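Local coordinates for clostripain-related protein (Bacteroides thetaiotaomicron, PDB 6N9J) that is a secreted C11 cysteine protease of the clostripain family (clan CD) and probably cleaves peptide bonds in protein substrates, at residues Y8-V13 against N44-L49; T12-I17 against T95-Y100; E36-V41 against I61-D66; D103-V108 against V149-D154. All coordinates share one frame; numbering follows the deposited sequence.

Interaction 1: residues Y8-V13 against N44-L49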
# COMPACT_ATOMS: atom_id res chain seq x y z
N TYR A 8 -6.63 -14.36 -23.60
CA TYR A 8 -5.77 -13.32 -23.04
C TYR A 8 -6.40 -11.93 -23.14
O TYR A 8 -7.05 -11.59 -24.13
CB TYR A 8 -4.42 -13.27 -23.76
CG TYR A 8 -3.38 -14.24 -23.26
CD1 TYR A 8 -3.48 -15.60 -23.52
CD2 TYR A 8 -2.25 -13.79 -22.58
CE1 TYR A 8 -2.52 -16.49 -23.10
CE2 TYR A 8 -1.28 -14.67 -22.14
CZ TYR A 8 -1.42 -16.03 -22.41
OH TYR A 8 -0.47 -16.92 -21.99
N GLY A 9 -6.17 -11.14 -22.10
CA GLY A 9 -6.45 -9.72 -22.15
C GLY A 9 -5.13 -8.95 -22.21
O GLY A 9 -4.05 -9.54 -22.16
N SER A 10 -5.22 -7.64 -22.33
CA SER A 10 -4.03 -6.83 -22.26
C SER A 10 -3.58 -6.79 -20.80
O SER A 10 -2.39 -6.90 -20.51
CB SER A 10 -4.27 -5.42 -22.81
OG SER A 10 -5.20 -4.71 -22.00
N ARG A 11 -4.53 -6.69 -19.87
CA ARG A 11 -4.19 -6.67 -18.45
C ARG A 11 -5.25 -7.30 -17.56
O ARG A 11 -6.45 -7.15 -17.78
CB ARG A 11 -3.92 -5.24 -17.98
CG ARG A 11 -3.37 -5.14 -16.56
CD ARG A 11 -2.97 -3.72 -16.20
NE ARG A 11 -1.99 -3.17 -17.13
CZ ARG A 11 -1.85 -1.88 -17.39
NH1 ARG A 11 -2.63 -0.98 -16.79
NH2 ARG A 11 -0.94 -1.48 -18.26
N THR A 12 -4.78 -8.02 -16.54
CA THR A 12 -5.61 -8.51 -15.45
C THR A 12 -5.20 -7.85 -14.13
O THR A 12 -4.05 -7.98 -13.69
CB THR A 12 -5.49 -10.05 -15.29
OG1 THR A 12 -6.03 -10.70 -16.44
CG2 THR A 12 -6.24 -10.52 -14.06
N VAL A 13 -6.13 -7.13 -13.51
CA VAL A 13 -5.89 -6.57 -12.18
C VAL A 13 -6.77 -7.28 -11.17
O VAL A 13 -7.98 -7.36 -11.35
CB VAL A 13 -6.16 -5.05 -12.11
CG1 VAL A 13 -5.91 -4.52 -10.67
CG2 VAL A 13 -5.30 -4.30 -13.11
N ASN A 44 -13.27 -6.23 -22.99
CA ASN A 44 -12.81 -7.16 -24.02
C ASN A 44 -11.34 -7.54 -23.83
O ASN A 44 -10.93 -8.65 -24.15
CB ASN A 44 -13.00 -6.57 -25.42
CG ASN A 44 -14.45 -6.49 -25.83
OD1 ASN A 44 -15.27 -7.32 -25.44
ND2 ASN A 44 -14.78 -5.48 -26.64
N HIS A 45 -10.56 -6.59 -23.31
CA HIS A 45 -9.11 -6.78 -23.19
C HIS A 45 -8.64 -6.66 -21.74
O HIS A 45 -7.50 -6.97 -21.43
CB HIS A 45 -8.37 -5.76 -24.05
CG HIS A 45 -8.90 -5.63 -25.44
ND1 HIS A 45 -8.70 -6.59 -26.41
CD2 HIS A 45 -9.61 -4.64 -26.03
CE1 HIS A 45 -9.28 -6.21 -27.54
NE2 HIS A 45 -9.84 -5.03 -27.34
N ASN A 46 -9.53 -6.21 -20.86
CA ASN A 46 -9.16 -5.89 -19.49
C ASN A 46 -9.97 -6.69 -18.49
O ASN A 46 -11.20 -6.70 -18.54
CB ASN A 46 -9.33 -4.39 -19.24
CG ASN A 46 -8.51 -3.53 -20.20
OD1 ASN A 46 -7.29 -3.68 -20.28
ND2 ASN A 46 -9.18 -2.64 -20.92
N ASN A 47 -9.28 -7.37 -17.57
CA ASN A 47 -9.95 -8.18 -16.56
C ASN A 47 -9.81 -7.61 -15.14
O ASN A 47 -8.73 -7.62 -14.57
CB ASN A 47 -9.42 -9.61 -16.59
CG ASN A 47 -9.31 -10.17 -18.00
OD1 ASN A 47 -10.31 -10.44 -18.67
ND2 ASN A 47 -8.08 -10.35 -18.46
N LEU A 48 -10.91 -7.12 -14.59
CA LEU A 48 -10.94 -6.69 -13.20
C LEU A 48 -11.51 -7.81 -12.32
O LEU A 48 -12.70 -8.09 -12.37
CB LEU A 48 -11.77 -5.41 -13.04
CG LEU A 48 -11.82 -4.84 -11.61
CD1 LEU A 48 -10.42 -4.48 -11.10
CD2 LEU A 48 -12.75 -3.62 -11.60
N LEU A 49 -10.63 -8.44 -11.54
CA LEU A 49 -11.01 -9.52 -10.64
C LEU A 49 -11.06 -9.01 -9.20
O LEU A 49 -10.29 -8.14 -8.82
CB LEU A 49 -10.03 -10.70 -10.76
CG LEU A 49 -10.24 -11.69 -11.94
CD1 LEU A 49 -10.51 -11.03 -13.27
CD2 LEU A 49 -9.04 -12.62 -12.08
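Two groups grip Thr12 OG1: it accepts an N-H from Asn47 ND2 at 2.9 Å, and it donates its own proton to the backbone oxygen of Tyr100. With chi1 at -66°, OG1 stands anti to the carbonyl carbon and beside the backbone N, where the amide of Asn47 can meet it. The bond is bent (147° at the hydrogen), and OG1 is tilted 22° from the plane of that amide. The other end of the amide, Asn47 OD1, accepts from Arg62 NH2, so both polar atoms of this buried side chain are satisfied and its rotation is fixed. Beside this polar pair the methyl Thr12 CG2 rests 4.0 Å from Leu49 CD2, the two side chains meeting at a slant.

The setting is the beta-alpha-beta unit formed by strand 9-18, helix 24-37 and strand 46-53, whose two strands run parallel and pair Arg11 with Asn46, Thr12 with Asn47 and Val13 with Leu48. Asn47 N reaches Arg11 O at 2.8 Å in an almost straight bond, Val13 N returns to Asn47 O at 2.9 Å, and Leu49 N closes the series on Val13 O at 2.9 Å. On the face opposite Thr12, Val13 CB and Leu48 CD1 approach to 4.4 Å beneath helix 193-200.

Where the pairing starts, the chain turns at Ser10, and Ser10 OG comes to His45 O from above the carbonyl plane at 3.3 Å. The backbone N of Ser10 faces the same oxygen at a doubtfully short distance, and Gly9 passes close by.

Interaction 2: residues T12-I17 against T95-Y100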
# COMPACT_ATOMS: atom_id res chain seq x y z
N THR A 12 -4.78 -8.02 -16.54
CA THR A 12 -5.61 -8.51 -15.45
C THR A 12 -5.20 -7.85 -14.13
O THR A 12 -4.05 -7.98 -13.69
CB THR A 12 -5.49 -10.05 -15.29
OG1 THR A 12 -6.03 -10.70 -16.44
CG2 THR A 12 -6.24 -10.52 -14.06
N VAL A 13 -6.13 -7.13 -13.51
CA VAL A 13 -5.89 -6.57 -12.18
C VAL A 13 -6.77 -7.28 -11.17
O VAL A 13 -7.98 -7.36 -11.35
CB VAL A 13 -6.16 -5.05 -12.11
CG1 VAL A 13 -5.91 -4.52 -10.67
CG2 VAL A 13 -5.30 -4.30 -13.11
N LEU A 14 -6.14 -7.81 -10.12
CA LEU A 14 -6.85 -8.40 -9.01
C LEU A 14 -6.97 -7.42 -7.84
O LEU A 14 -5.97 -6.90 -7.35
CB LEU A 14 -6.13 -9.67 -8.54
CG LEU A 14 -6.63 -10.29 -7.23
CD1 LEU A 14 -8.08 -10.80 -7.40
CD2 LEU A 14 -5.72 -11.43 -6.79
N VAL A 15 -8.20 -7.15 -7.40
CA VAL A 15 -8.39 -6.42 -6.14
C VAL A 15 -8.61 -7.42 -5.00
O VAL A 15 -9.61 -8.16 -4.99
CB VAL A 15 -9.57 -5.46 -6.20
CG1 VAL A 15 -9.66 -4.67 -4.87
CG2 VAL A 15 -9.43 -4.53 -7.37
N TYR A 16 -7.67 -7.44 -4.06
CA TYR A 16 -7.66 -8.46 -3.02
C TYR A 16 -8.12 -7.87 -1.69
O TYR A 16 -7.38 -7.12 -1.03
CB TYR A 16 -6.26 -9.06 -2.86
CG TYR A 16 -6.20 -10.31 -2.02
CD1 TYR A 16 -6.33 -10.26 -0.62
CD2 TYR A 16 -6.01 -11.55 -2.60
CE1 TYR A 16 -6.29 -11.42 0.15
CE2 TYR A 16 -5.96 -12.71 -1.85
CZ TYR A 16 -6.09 -12.64 -0.47
OH TYR A 16 -6.02 -13.80 0.27
N ILE A 17 -9.35 -8.21 -1.29
CA ILE A 17 -9.96 -7.59 -0.13
C ILE A 17 -9.99 -8.51 1.09
O ILE A 17 -10.89 -9.33 1.21
CB ILE A 17 -11.39 -7.13 -0.43
CG1 ILE A 17 -11.37 -6.12 -1.58
CG2 ILE A 17 -12.05 -6.52 0.82
CD1 ILE A 17 -12.75 -5.78 -2.12
N THR A 95 -5.52 -19.36 -8.98
CA THR A 95 -6.80 -19.43 -9.67
C THR A 95 -7.06 -18.20 -10.53
O THR A 95 -7.45 -18.31 -11.69
CB THR A 95 -7.97 -19.58 -8.67
OG1 THR A 95 -7.77 -20.75 -7.87
CG2 THR A 95 -9.29 -19.69 -9.40
N ALA A 96 -6.84 -17.03 -9.94
CA ALA A 96 -7.14 -15.77 -10.60
C ALA A 96 -6.37 -15.59 -11.91
O ALA A 96 -6.94 -15.22 -12.94
CB ALA A 96 -6.84 -14.61 -9.67
N PHE A 97 -5.06 -15.83 -11.87
CA PHE A 97 -4.21 -15.52 -13.00
C PHE A 97 -4.12 -16.68 -13.97
O PHE A 97 -3.60 -16.53 -15.06
CB PHE A 97 -2.82 -15.10 -12.53
CG PHE A 97 -2.85 -13.91 -11.63
CD1 PHE A 97 -3.33 -12.70 -12.08
CD2 PHE A 97 -2.42 -14.01 -10.31
CE1 PHE A 97 -3.38 -11.60 -11.25
CE2 PHE A 97 -2.46 -12.91 -9.48
CZ PHE A 97 -2.95 -11.70 -9.95
N SER A 98 -4.65 -17.84 -13.56
CA SER A 98 -4.78 -18.97 -14.46
C SER A 98 -6.02 -18.85 -15.33
O SER A 98 -5.97 -19.15 -16.52
CB SER A 98 -4.84 -20.29 -13.69
OG SER A 98 -3.56 -20.61 -13.19
N HIS A 99 -7.13 -18.42 -14.74
CA HIS A 99 -8.35 -18.25 -15.50
C HIS A 99 -8.24 -17.05 -16.43
O HIS A 99 -8.90 -16.99 -17.46
CB HIS A 99 -9.57 -18.09 -14.58
CG HIS A 99 -10.11 -19.38 -14.05
ND1 HIS A 99 -9.41 -20.17 -13.16
CD2 HIS A 99 -11.27 -20.03 -14.31
CE1 HIS A 99 -10.13 -21.25 -12.89
NE2 HIS A 99 -11.26 -21.19 -13.57
N TYR A 100 -7.43 -16.07 -16.05
CA TYR A 100 -7.34 -14.85 -16.84
C TYR A 100 -5.90 -14.38 -17.04
O TYR A 100 -5.47 -13.39 -16.46
CB TYR A 100 -8.20 -13.76 -16.19
CG TYR A 100 -9.66 -14.15 -16.22
CD1 TYR A 100 -10.43 -13.93 -17.35
CD2 TYR A 100 -10.25 -14.80 -15.15
CE1 TYR A 100 -11.75 -14.32 -17.40
CE2 TYR A 100 -11.56 -15.21 -15.19
CZ TYR A 100 -12.31 -14.95 -16.31
OH TYR A 100 -13.63 -15.35 -16.34
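Strand 12-17 and helix 95-99 run nearly antiparallel, at 158° between their directions, and their axes come within 9.6 Å of each other. The helix ends over the start of the strand, so that Tyr100, the first residue to leave helical geometry, comes to lie near Thr12. There the backbone oxygen Tyr100 O accepts the proton of Thr12 OG1 at 2.7 Å. The hydroxyl approaches from 38° above the plane of the carbonyl, and Tyr100 CB lies 3.8 Å from the same Thr12 OG1. An alanine at Thr12 would probably leave Tyr100 O without this donor and Asn47 ND2 without its acceptor, and it would also open a gap where the methyl meets Phe97.

The apolar half of the contact is carried by Phe97, whose ring reaches from the helix towards two residues of the strand. Its CB leaves the helix to one side of the strand, but the end of the ring comes nearer. One rim atom, Phe97 CD1, meets Thr12 CG2 at 4.1 Å, while Phe97 CZ lies 4.0 Å from Leu14 CB. The preceding residue, Ala96, touches Leu14 CD2 with its CB more loosely, at 4.4 Å.

This is helix-on-sheet packing in an alpha/beta fold. The ring of Phe97 also meets that of Tyr105 on strand 105-110, their planes about perpendicular, while Leu14 and Ala96 share Leu49 of strand 46-53. On the other face of the sheet Val15 and Ile17 turn to Met34, so that helices 86-99 and 24-37 cover the same strand from its two sides.

Interaction 3: residues E36-V41 against I61-D66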
# COMPACT_ATOMS: atom_id res chain seq x y z
N GLU A 36 -19.04 1.00 -10.98
CA GLU A 36 -19.20 2.24 -11.72
C GLU A 36 -17.97 2.55 -12.59
O GLU A 36 -18.10 3.09 -13.69
CB GLU A 36 -19.46 3.41 -10.76
CG GLU A 36 -19.73 4.73 -11.46
CD GLU A 36 -19.71 5.90 -10.50
OE1 GLU A 36 -19.76 5.67 -9.27
OE2 GLU A 36 -19.65 7.06 -10.97
N GLY A 37 -16.78 2.21 -12.10
CA GLY A 37 -15.56 2.46 -12.83
C GLY A 37 -15.39 1.60 -14.07
O GLY A 37 -14.65 1.97 -14.98
N MET A 38 -16.07 0.47 -14.13
CA MET A 38 -15.96 -0.40 -15.30
C MET A 38 -16.62 0.20 -16.55
O MET A 38 -16.39 -0.27 -17.67
CB MET A 38 -16.54 -1.78 -15.01
CG MET A 38 -15.65 -2.65 -14.11
SD MET A 38 -14.05 -2.97 -14.83
CE MET A 38 -14.51 -3.83 -16.34
N GLN A 39 -17.40 1.26 -16.38
CA GLN A 39 -18.07 1.91 -17.50
C GLN A 39 -17.08 2.53 -18.49
O GLN A 39 -17.33 2.56 -19.69
CB GLN A 39 -19.05 2.97 -17.00
CG GLN A 39 -20.24 2.40 -16.21
CD GLN A 39 -21.16 1.55 -17.08
OE1 GLN A 39 -21.07 1.57 -18.31
NE2 GLN A 39 -22.04 0.79 -16.44
N SER A 40 -15.95 3.01 -17.98
CA SER A 40 -14.94 3.61 -18.84
C SER A 40 -13.89 2.60 -19.25
O SER A 40 -12.86 2.95 -19.83
CB SER A 40 -14.28 4.79 -18.13
OG SER A 40 -15.25 5.62 -17.51
N VAL A 41 -14.12 1.33 -18.92
CA VAL A 41 -13.16 0.27 -19.23
C VAL A 41 -13.73 -0.70 -20.25
O VAL A 41 -14.87 -1.12 -20.13
CB VAL A 41 -12.76 -0.52 -17.97
CG1 VAL A 41 -11.72 -1.58 -18.32
CG2 VAL A 41 -12.23 0.40 -16.87
N ILE A 61 -14.56 -12.99 -7.90
CA ILE A 61 -15.37 -12.67 -9.08
C ILE A 61 -14.60 -11.91 -10.14
O ILE A 61 -13.49 -11.43 -9.93
CB ILE A 61 -16.61 -11.82 -8.75
CG1 ILE A 61 -16.19 -10.50 -8.12
CG2 ILE A 61 -17.57 -12.59 -7.86
CD1 ILE A 61 -17.34 -9.58 -7.79
N ARG A 62 -15.24 -11.81 -11.30
CA ARG A 62 -14.79 -10.96 -12.38
C ARG A 62 -15.95 -10.07 -12.79
O ARG A 62 -17.09 -10.54 -12.94
CB ARG A 62 -14.30 -11.79 -13.56
CG ARG A 62 -13.96 -10.96 -14.79
CD ARG A 62 -13.57 -11.83 -15.98
NE ARG A 62 -13.13 -11.02 -17.11
CZ ARG A 62 -13.94 -10.55 -18.05
NH1 ARG A 62 -15.24 -10.83 -18.02
NH2 ARG A 62 -13.45 -9.81 -19.04
N LEU A 63 -15.67 -8.78 -12.98
CA LEU A 63 -16.69 -7.83 -13.41
C LEU A 63 -16.76 -7.79 -14.93
O LEU A 63 -15.76 -7.57 -15.60
CB LEU A 63 -16.39 -6.44 -12.84
CG LEU A 63 -16.32 -6.39 -11.31
CD1 LEU A 63 -16.07 -4.97 -10.80
CD2 LEU A 63 -17.60 -6.95 -10.71
N ARG A 64 -17.95 -8.00 -15.47
CA ARG A 64 -18.12 -8.09 -16.91
C ARG A 64 -19.27 -7.18 -17.33
O ARG A 64 -20.22 -6.98 -16.57
CB ARG A 64 -18.38 -9.54 -17.32
CG ARG A 64 -18.17 -9.84 -18.79
CD ARG A 64 -19.37 -10.56 -19.37
NE ARG A 64 -20.02 -11.44 -18.41
CZ ARG A 64 -21.27 -11.88 -18.53
NH1 ARG A 64 -21.79 -12.68 -17.61
NH2 ARG A 64 -22.02 -11.50 -19.57
N LYS A 65 -19.19 -6.61 -18.52
CA LYS A 65 -20.29 -5.78 -19.02
C LYS A 65 -21.19 -6.53 -20.01
O LYS A 65 -20.71 -7.20 -20.93
CB LYS A 65 -19.74 -4.51 -19.67
CG LYS A 65 -20.25 -3.22 -19.04
CD LYS A 65 -19.63 -1.99 -19.68
CE LYS A 65 -18.11 -2.01 -19.61
NZ LYS A 65 -17.49 -0.85 -20.34
N ASP A 66 -22.49 -6.41 -19.79
CA ASP A 66 -23.48 -6.94 -20.72
C ASP A 66 -23.76 -5.85 -21.75
O ASP A 66 -23.42 -5.98 -22.93
CB ASP A 66 -24.76 -7.34 -19.97
CG ASP A 66 -25.75 -8.11 -20.84
OD1 ASP A 66 -25.84 -7.85 -22.05
OD2 ASP A 66 -26.46 -8.99 -20.29
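Met38 lays its CG against Leu63, 4.1 Å from Leu63 CD1 and as near to Leu63 CB, the two side chains meeting at a slant. Bends at chi2 and chi3 (both close to -60°) curl the methionine back on itself and bring its CE 4.0 Å from Leu63 O. The chain thus lies against the Leu63 side chain and reaches its carbonyl oxygen.

Two residues further along the strand, Lys65 supplies the polar half of the contact. Its chain is bent at chi3, which places CE 3.1 Å from Met38 O, and NZ continues into the turn that follows helix 24-37. Backbone oxygens grip the ammonium there: Val41 O at 2.6 Å from Lys65 NZ, Met38 O at 2.9 Å, and Gln39 O through a weak bond. Met38 O is itself shared, since it also receives Val41 N within the turn. The ammonium thus gathers backbone oxygens of the 3-10 turn and the loop just after helix 24-37, and its positive charge would probably be stabilised by the dipole of that helix. The backbone side of Lys65 is held too, its N-H donating to Asp43 OD2. Gln39 lies against the aliphatic part of this lysine, Gln39 OE1 4.1 Å from Lys65 CD, while its NE2 is bonded to Asp68 O.

The contact therefore joins the exit of helix 24-37 to strand 59-65, which pairs with strand 46-53 and with strand 70-74. Met38 and Leu63 both touch Leu48 on the first of these and Val70 on the second, and helix 193-200 adds Val197 against Met38 and Val41.

Interaction 4: residues D103-V108 against V149-D154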
# COMPACT_ATOMS: atom_id res chain seq x y z
N ASP A 103 -1.23 -9.86 -20.88
CA ASP A 103 0.10 -9.37 -21.21
C ASP A 103 0.75 -8.62 -20.04
O ASP A 103 1.97 -8.57 -19.93
CB ASP A 103 0.04 -8.49 -22.45
CG ASP A 103 -0.42 -9.25 -23.66
OD1 ASP A 103 0.04 -10.40 -23.85
OD2 ASP A 103 -1.27 -8.71 -24.41
N SER A 104 -0.07 -8.04 -19.16
CA SER A 104 0.44 -7.34 -17.99
C SER A 104 -0.48 -7.57 -16.79
O SER A 104 -1.64 -7.96 -16.95
CB SER A 104 0.59 -5.85 -18.27
OG SER A 104 -0.67 -5.27 -18.56
N TYR A 105 0.04 -7.34 -15.59
CA TYR A 105 -0.68 -7.64 -14.36
C TYR A 105 -0.55 -6.53 -13.31
O TYR A 105 0.49 -5.87 -13.20
CB TYR A 105 -0.20 -8.95 -13.76
CG TYR A 105 -0.38 -10.14 -14.67
CD1 TYR A 105 -1.58 -10.86 -14.67
CD2 TYR A 105 0.63 -10.56 -15.52
CE1 TYR A 105 -1.76 -11.96 -15.49
CE2 TYR A 105 0.47 -11.67 -16.35
CZ TYR A 105 -0.73 -12.36 -16.33
OH TYR A 105 -0.92 -13.46 -17.14
N GLY A 106 -1.62 -6.34 -12.54
CA GLY A 106 -1.62 -5.44 -11.41
C GLY A 106 -2.36 -6.08 -10.25
O GLY A 106 -3.12 -7.05 -10.44
N VAL A 107 -2.16 -5.54 -9.06
CA VAL A 107 -2.83 -6.06 -7.87
C VAL A 107 -3.05 -4.95 -6.85
O VAL A 107 -2.22 -4.03 -6.72
CB VAL A 107 -2.04 -7.23 -7.23
CG1 VAL A 107 -0.69 -6.75 -6.71
CG2 VAL A 107 -2.84 -7.89 -6.10
N VAL A 108 -4.18 -5.02 -6.14
CA VAL A 108 -4.48 -4.08 -5.06
C VAL A 108 -4.66 -4.85 -3.76
O VAL A 108 -5.51 -5.76 -3.70
CB VAL A 108 -5.75 -3.25 -5.35
CG1 VAL A 108 -5.95 -2.20 -4.28
CG2 VAL A 108 -5.68 -2.62 -6.73
N VAL A 149 4.21 -17.15 -6.33
CA VAL A 149 3.46 -18.00 -7.25
C VAL A 149 2.65 -17.14 -8.21
O VAL A 149 1.99 -17.65 -9.11
CB VAL A 149 2.48 -18.95 -6.52
CG1 VAL A 149 3.20 -19.75 -5.43
CG2 VAL A 149 1.31 -18.17 -5.94
N ALA A 150 2.69 -15.83 -7.99
CA ALA A 150 1.96 -14.88 -8.82
C ALA A 150 2.82 -14.43 -9.99
O ALA A 150 4.04 -14.59 -9.96
CB ALA A 150 1.53 -13.67 -7.97
N PRO A 151 2.20 -13.85 -11.02
CA PRO A 151 3.00 -13.22 -12.07
C PRO A 151 3.72 -11.97 -11.56
O PRO A 151 3.39 -11.45 -10.48
CB PRO A 151 1.96 -12.85 -13.13
CG PRO A 151 0.68 -12.71 -12.35
CD PRO A 151 0.76 -13.78 -11.32
N HIS A 152 4.69 -11.49 -12.33
CA HIS A 152 5.36 -10.24 -11.99
C HIS A 152 4.41 -9.10 -12.31
O HIS A 152 3.82 -9.07 -13.39
CB HIS A 152 6.67 -10.10 -12.75
CG HIS A 152 7.39 -8.81 -12.47
ND1 HIS A 152 8.06 -8.58 -11.29
CD2 HIS A 152 7.52 -7.68 -13.21
CE1 HIS A 152 8.57 -7.36 -11.31
NE2 HIS A 152 8.26 -6.80 -12.47
N PHE A 153 4.25 -8.16 -11.38
CA PHE A 153 3.28 -7.08 -11.56
C PHE A 153 3.87 -5.79 -12.11
O PHE A 153 4.98 -5.39 -11.74
CB PHE A 153 2.57 -6.78 -10.25
CG PHE A 153 1.72 -7.92 -9.74
CD1 PHE A 153 0.49 -8.19 -10.32
CD2 PHE A 153 2.14 -8.70 -8.67
CE1 PHE A 153 -0.29 -9.23 -9.86
CE2 PHE A 153 1.36 -9.74 -8.19
CZ PHE A 153 0.14 -10.01 -8.80
N ASP A 154 3.12 -5.15 -13.00
CA ASP A 154 3.42 -3.78 -13.39
C ASP A 154 3.33 -2.86 -12.17
O ASP A 154 4.11 -1.91 -12.05
CB ASP A 154 2.48 -3.31 -14.50
CG ASP A 154 2.75 -4.00 -15.84
OD1 ASP A 154 3.36 -5.09 -15.84
OD2 ASP A 154 2.35 -3.44 -16.89
O HOH W 1 2.94 -7.55 -15.37
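Pro151 sets its CG as a bump over the centre of the Tyr105 ring, 3.7 Å from the centroid, in a CH-pi contact where the two side chains cross at about a right angle. Phe153 fits a slot of its own. Val107 CG1, turned between the backbone N and the carbonyl carbon (chi1 64°), stands over the middle of one face of the phenylalanine ring, 3.7 Å from its centroid. Pro151 O lies towards the rim of the opposite face, and the edge of the ring meets Tyr105 C and Gly106 N, Phe153 CD1 lying 3.6 Å from Tyr105 C. An alanine at Phe153 would probably leave Val107 CG1 without its aromatic face and open a gap beside Gly106.

Residues 151-154 run at about 91° to residues 104-107, and Asp154 N bonds to Tyr105 O at 2.7 Å. One water accepts from Tyr105 N and donates to His152 O and Asp154 OD1, while Asp154 OD2 sits against Ser104 CB. The tyrosine hydroxyl is bonded to Ala102 N. Since tyrosine, proline, valine and phenylalanine meet through carbon atoms, shape and CH-pi contact fix their fit, while the polar bonding runs through backbone atoms, one water and the carboxylate of Asp154.

How the interactions relate
From the N terminus, interaction 1 closes the first loop: residues 8-13 pair with 44-49 round helix 24-37. Interaction 3 opens inside that loop, at the end of the same helix, and closes beyond it at 61-66, so the two cross; Leu48 and Met38 touch where they meet. Interaction 2 starts from strand 9-18 as well, sharing Thr12 and Val13 with interaction 1, and its longer loop to 95-100 encloses interaction 3. Interaction 4 follows in series, tying strand 105-110 to the loop before strand 155-159. Strand 9-18 lies between strands 46-53 and 105-110, so interactions 1, 2 and 4 adjoin, whereas interactions 3 and 4 remain about 11 Å apart at their nearest atoms.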